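PDB 4NES: UDP-N-acetylglucosamine 2-epimerase from Methanocaldococcus jannaschii, which probably catalyses the reversible C-2 epimerisation of UDP-N-acetylglucosamine to UDP-N-acetylmannosamine, as a homodimer. Local coordinates for residues Ile181-Phe192 against Val269-Asn280. Sequence-based numbering, arbitrary orientation.
With UDP (uridine-5'-diphosphate), chain C.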
# COMPACT_ATOMS: atom_id res chain seq x y z
N ILE A 181 -29.27 -8.93 -23.98
CA ILE A 181 -29.96 -7.63 -23.92
C ILE A 181 -29.55 -6.74 -25.10
O ILE A 181 -30.40 -6.16 -25.79
CB ILE A 181 -29.66 -6.87 -22.62
CG1 ILE A 181 -30.18 -7.66 -21.40
CG2 ILE A 181 -30.29 -5.48 -22.65
CD1 ILE A 181 -30.03 -6.92 -20.08
N ALA A 182 -28.25 -6.64 -25.32
CA ALA A 182 -27.72 -5.86 -26.43
C ALA A 182 -28.26 -6.36 -27.77
O ALA A 182 -28.76 -5.57 -28.58
CB ALA A 182 -26.20 -5.90 -26.42
N GLU A 183 -28.20 -7.67 -27.98
CA GLU A 183 -28.65 -8.28 -29.22
C GLU A 183 -30.13 -8.03 -29.51
O GLU A 183 -30.52 -7.91 -30.68
CB GLU A 183 -28.38 -9.79 -29.19
CG GLU A 183 -26.92 -10.19 -29.24
CD GLU A 183 -26.71 -11.65 -28.90
OE1 GLU A 183 -27.64 -12.29 -28.37
OE2 GLU A 183 -25.60 -12.16 -29.16
N LYS A 184 -30.95 -7.94 -28.47
CA LYS A 184 -32.40 -7.81 -28.67
C LYS A 184 -32.90 -6.37 -28.56
O LYS A 184 -34.11 -6.13 -28.60
CB LYS A 184 -33.18 -8.69 -27.69
CG LYS A 184 -32.84 -10.17 -27.78
CD LYS A 184 -32.66 -10.62 -29.22
CE LYS A 184 -32.32 -12.10 -29.30
NZ LYS A 184 -33.46 -12.95 -28.84
N ASN A 185 -31.99 -5.42 -28.41
CA ASN A 185 -32.39 -4.03 -28.33
C ASN A 185 -32.23 -3.31 -29.66
O ASN A 185 -31.14 -3.26 -30.22
CB ASN A 185 -31.60 -3.28 -27.25
CG ASN A 185 -32.12 -1.88 -27.04
OD1 ASN A 185 -31.62 -0.92 -27.63
ND2 ASN A 185 -33.16 -1.76 -26.22
N GLU A 186 -33.32 -2.73 -30.15
CA GLU A 186 -33.30 -2.10 -31.47
C GLU A 186 -32.40 -0.88 -31.55
O GLU A 186 -31.71 -0.70 -32.55
CB GLU A 186 -34.72 -1.76 -31.94
CG GLU A 186 -34.79 -1.34 -33.41
CD GLU A 186 -36.18 -0.90 -33.83
OE1 GLU A 186 -37.14 -1.65 -33.59
OE2 GLU A 186 -36.30 0.20 -34.41
N ASN A 187 -32.38 -0.05 -30.51
CA ASN A 187 -31.49 1.10 -30.48
C ASN A 187 -30.01 0.68 -30.54
O ASN A 187 -29.21 1.32 -31.22
CB ASN A 187 -31.74 1.97 -29.24
CG ASN A 187 -33.01 2.82 -29.37
OD1 ASN A 187 -33.72 2.74 -30.36
ND2 ASN A 187 -33.28 3.64 -28.36
N VAL A 188 -29.65 -0.39 -29.83
CA VAL A 188 -28.27 -0.88 -29.86
C VAL A 188 -27.91 -1.37 -31.26
O VAL A 188 -26.84 -1.06 -31.79
CB VAL A 188 -28.03 -1.97 -28.81
CG1 VAL A 188 -26.61 -2.50 -28.91
CG2 VAL A 188 -28.27 -1.41 -27.42
N ARG A 189 -28.81 -2.13 -31.87
CA ARG A 189 -28.60 -2.62 -33.23
C ARG A 189 -28.45 -1.47 -34.21
O ARG A 189 -27.61 -1.52 -35.12
CB ARG A 189 -29.78 -3.50 -33.64
CG ARG A 189 -29.70 -4.06 -35.05
CD ARG A 189 -29.26 -5.52 -35.05
NE ARG A 189 -27.95 -5.69 -35.66
CZ ARG A 189 -27.30 -6.85 -35.72
NH1 ARG A 189 -27.85 -7.95 -35.21
NH2 ARG A 189 -26.11 -6.92 -36.30
N ALA A 190 -29.25 -0.42 -34.03
CA ALA A 190 -29.18 0.75 -34.90
C ALA A 190 -27.84 1.47 -34.77
O ALA A 190 -27.25 1.90 -35.77
CB ALA A 190 -30.35 1.69 -34.62
N PHE A 191 -27.34 1.60 -33.54
CA PHE A 191 -26.02 2.17 -33.34
C PHE A 191 -24.97 1.36 -34.08
O PHE A 191 -24.15 1.90 -34.83
CB PHE A 191 -25.64 2.19 -31.85
CG PHE A 191 -24.15 2.20 -31.61
CD1 PHE A 191 -23.44 3.38 -31.63
CD2 PHE A 191 -23.45 1.01 -31.41
CE1 PHE A 191 -22.07 3.40 -31.42
CE2 PHE A 191 -22.08 1.01 -31.22
CZ PHE A 191 -21.39 2.20 -31.23
N PHE A 192 -25.01 0.04 -33.87
CA PHE A 192 -24.03 -0.85 -34.48
C PHE A 192 -24.03 -0.69 -35.99
O PHE A 192 -22.97 -0.55 -36.60
CB PHE A 192 -24.32 -2.31 -34.11
CG PHE A 192 -23.40 -3.29 -34.77
CD1 PHE A 192 -22.17 -3.59 -34.21
CD2 PHE A 192 -23.76 -3.91 -35.96
CE1 PHE A 192 -21.31 -4.50 -34.83
CE2 PHE A 192 -22.91 -4.80 -36.58
CZ PHE A 192 -21.68 -5.10 -36.01
N VAL A 269 -18.22 4.35 -26.04
CA VAL A 269 -19.64 3.99 -26.10
C VAL A 269 -20.07 3.18 -24.88
O VAL A 269 -19.25 2.74 -24.08
CB VAL A 269 -19.97 3.19 -27.38
CG1 VAL A 269 -19.65 4.02 -28.62
CG2 VAL A 269 -19.22 1.86 -27.39
N GLY A 270 -21.38 2.99 -24.73
CA GLY A 270 -21.94 2.22 -23.63
C GLY A 270 -21.58 0.75 -23.73
O GLY A 270 -21.10 0.29 -24.77
N TYR A 271 -21.81 0.02 -22.65
CA TYR A 271 -21.45 -1.39 -22.59
C TYR A 271 -22.20 -2.25 -23.62
O TYR A 271 -21.61 -3.12 -24.25
CB TYR A 271 -21.69 -1.93 -21.18
CG TYR A 271 -21.07 -3.27 -20.92
CD1 TYR A 271 -19.75 -3.52 -21.24
CD2 TYR A 271 -21.81 -4.30 -20.32
CE1 TYR A 271 -19.16 -4.74 -20.98
CE2 TYR A 271 -21.23 -5.53 -20.05
CZ TYR A 271 -19.90 -5.74 -20.40
OH TYR A 271 -19.31 -6.96 -20.14
N LEU A 272 -23.49 -1.99 -23.79
CA LEU A 272 -24.27 -2.78 -24.73
C LEU A 272 -23.75 -2.60 -26.15
O LEU A 272 -23.58 -3.57 -26.91
CB LEU A 272 -25.75 -2.39 -24.66
CG LEU A 272 -26.40 -2.57 -23.29
CD1 LEU A 272 -27.84 -2.08 -23.35
CD2 LEU A 272 -26.34 -4.02 -22.85
N GLU A 273 -23.50 -1.35 -26.50
CA GLU A 273 -22.94 -1.01 -27.80
C GLU A 273 -21.56 -1.65 -27.99
O GLU A 273 -21.26 -2.22 -29.04
CB GLU A 273 -22.86 0.51 -27.94
CG GLU A 273 -24.23 1.19 -28.08
CD GLU A 273 -24.96 1.38 -26.77
OE1 GLU A 273 -24.34 1.24 -25.69
OE2 GLU A 273 -26.17 1.67 -26.81
N PHE A 274 -20.72 -1.58 -26.95
CA PHE A 274 -19.37 -2.11 -27.08
C PHE A 274 -19.36 -3.63 -27.20
O PHE A 274 -18.57 -4.19 -27.96
CB PHE A 274 -18.46 -1.63 -25.96
CG PHE A 274 -17.01 -1.77 -26.29
CD1 PHE A 274 -16.44 -0.93 -27.23
CD2 PHE A 274 -16.23 -2.76 -25.72
CE1 PHE A 274 -15.10 -1.06 -27.58
CE2 PHE A 274 -14.89 -2.89 -26.06
CZ PHE A 274 -14.34 -2.04 -27.00
N LEU A 275 -20.23 -4.31 -26.45
CA LEU A 275 -20.34 -5.76 -26.56
C LEU A 275 -20.68 -6.17 -27.99
O LEU A 275 -20.14 -7.15 -28.50
CB LEU A 275 -21.41 -6.30 -25.62
CG LEU A 275 -21.04 -6.38 -24.15
CD1 LEU A 275 -22.28 -6.76 -23.36
CD2 LEU A 275 -19.93 -7.41 -23.91
N MSE A 276 -21.56 -5.42 -28.64
CA MSE A 276 -21.87 -5.69 -30.03
C MSE A 276 -20.66 -5.50 -30.94
O MSE A 276 -20.42 -6.30 -31.85
CB MSE A 276 -23.04 -4.82 -30.48
CG MSE A 276 -24.38 -5.26 -29.92
SE MSE A 276 -24.85 -7.08 -30.46
CE MSE A 276 -24.90 -6.81 -32.39
N LEU A 277 -19.90 -4.44 -30.71
CA LEU A 277 -18.68 -4.24 -31.49
C LEU A 277 -17.69 -5.38 -31.26
O LEU A 277 -17.07 -5.86 -32.20
CB LEU A 277 -18.04 -2.90 -31.17
CG LEU A 277 -18.81 -1.67 -31.66
CD1 LEU A 277 -18.18 -0.43 -31.07
CD2 LEU A 277 -18.82 -1.60 -33.19
N GLU A 278 -17.54 -5.83 -30.02
CA GLU A 278 -16.62 -6.93 -29.75
C GLU A 278 -17.09 -8.22 -30.41
O GLU A 278 -16.30 -8.91 -31.08
CB GLU A 278 -16.49 -7.17 -28.25
CG GLU A 278 -15.79 -6.07 -27.49
CD GLU A 278 -15.80 -6.32 -26.00
OE1 GLU A 278 -16.85 -6.72 -25.47
OE2 GLU A 278 -14.76 -6.12 -25.36
N LYS A 279 -18.36 -8.55 -30.21
CA LYS A 279 -18.89 -9.83 -30.66
C LYS A 279 -18.72 -9.99 -32.16
O LYS A 279 -18.47 -11.09 -32.65
CB LYS A 279 -20.37 -9.95 -30.29
CG LYS A 279 -20.99 -11.28 -30.67
CD LYS A 279 -22.49 -11.32 -30.40
CE LYS A 279 -23.07 -12.68 -30.78
NZ LYS A 279 -23.02 -12.92 -32.24
N ASN A 280 -18.84 -8.89 -32.88
CA ASN A 280 -18.84 -8.94 -34.34
C ASN A 280 -17.51 -8.62 -35.01
O ASN A 280 -17.41 -8.61 -36.23
CB ASN A 280 -19.96 -8.04 -34.89
CG ASN A 280 -21.34 -8.59 -34.59
OD1 ASN A 280 -21.81 -9.50 -35.26
ND2 ASN A 280 -21.99 -8.04 -33.57
N1 UDP C . -15.92 -0.65 -22.74
C2 UDP C . -17.09 -0.03 -23.04
N3 UDP C . -17.12 0.90 -24.02
C4 UDP C . -16.03 1.25 -24.72
C5 UDP C . -14.80 0.63 -24.44
C6 UDP C . -14.79 -0.32 -23.41
O2 UDP C . -18.12 -0.31 -22.42
O4 UDP C . -16.11 2.21 -25.72
C1' UDP C . -15.81 -1.63 -21.65
C2' UDP C . -15.37 -2.96 -21.97
O2' UDP C . -16.42 -3.72 -22.51
C3' UDP C . -14.84 -3.46 -20.69
C4' UDP C . -14.39 -2.26 -20.00
O4' UDP C . -14.79 -1.15 -20.78
O3' UDP C . -15.80 -4.12 -19.90
C5' UDP C . -12.91 -2.17 -19.85
O5' UDP C . -12.51 -0.94 -19.29
PA UDP C . -11.14 -0.25 -19.66
O1A UDP C . -11.36 1.25 -19.70
O2A UDP C . -10.64 -0.79 -20.98
O3A UDP C . -10.12 -0.52 -18.49
PB UDP C . -9.29 -1.77 -18.02
O1B UDP C . -10.13 -3.03 -18.15
O2B UDP C . -8.02 -1.84 -18.83
O3B UDP C . -8.99 -1.42 -16.59
O HOH W 1 -27.56 2.43 -28.63
O HOH W 2 -24.35 -8.86 -36.55
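Met276, present as selenomethionine, is a knob in the hole formed by Ala182, Val188, Arg189 and Phe192. Its CG meets Val188 CG1 at 3.7 Å; bends at chi2 (-60°) and chi3 (-62°) then carry SE past Glu183 CG and set CE over one face of the Arg189 guanidinium, toward its rim. Ala182 CB rests on the carbonyl O of Leu272 at 3.5 Å, while the Leu272 side chain runs at about a right angle to Val188. Phe192 lays its CE1 and CZ along Met276 O and Asn280 CB, and Leu277 CD2 touches its CD1. Phe191 lies against the aliphatic part of Glu273: Glu273 CG makes a CH-pi contact over the Phe191 ring, 3.8 Å from its centroid; the carboxylate stands nearly perpendicular to the ring. Val269 CG1 reaches Phe191 CZ obliquely at 3.6 Å.

In this GT-B fold, helices 170-183 and 186-195, which link the two Rossmann-like domains, thus cover helix 271-280, crossed by segment 186-192 at -53°. UDP is held at the start of helix 271-280 and on its far side: in the preceding loop Val269 N donates to uracil O4 and Val269 O accepts from N3, while Phe274, on the far side, puts a ring face over the base, UDP C5 lying 3.4 Å above its centre. A serine in place of Phe274 would probably leave that uracil face without its stacking partner.

Toward the polar edge, Asn185 caps helix 186-195, its OD1 accepting from Val188 N on a lone pair. Asn280 ND2 folds back onto Met276 O, approaching from the face opposite Asn280 N. A water joins Arg189 NH2 to Asn280 OD1. Glu183 OE2 meets Lys279 CE at 3.0 Å, the chains crossing at about a right angle, while Lys279 NZ stands 4.1 Å from OE2, too far for a salt bridge.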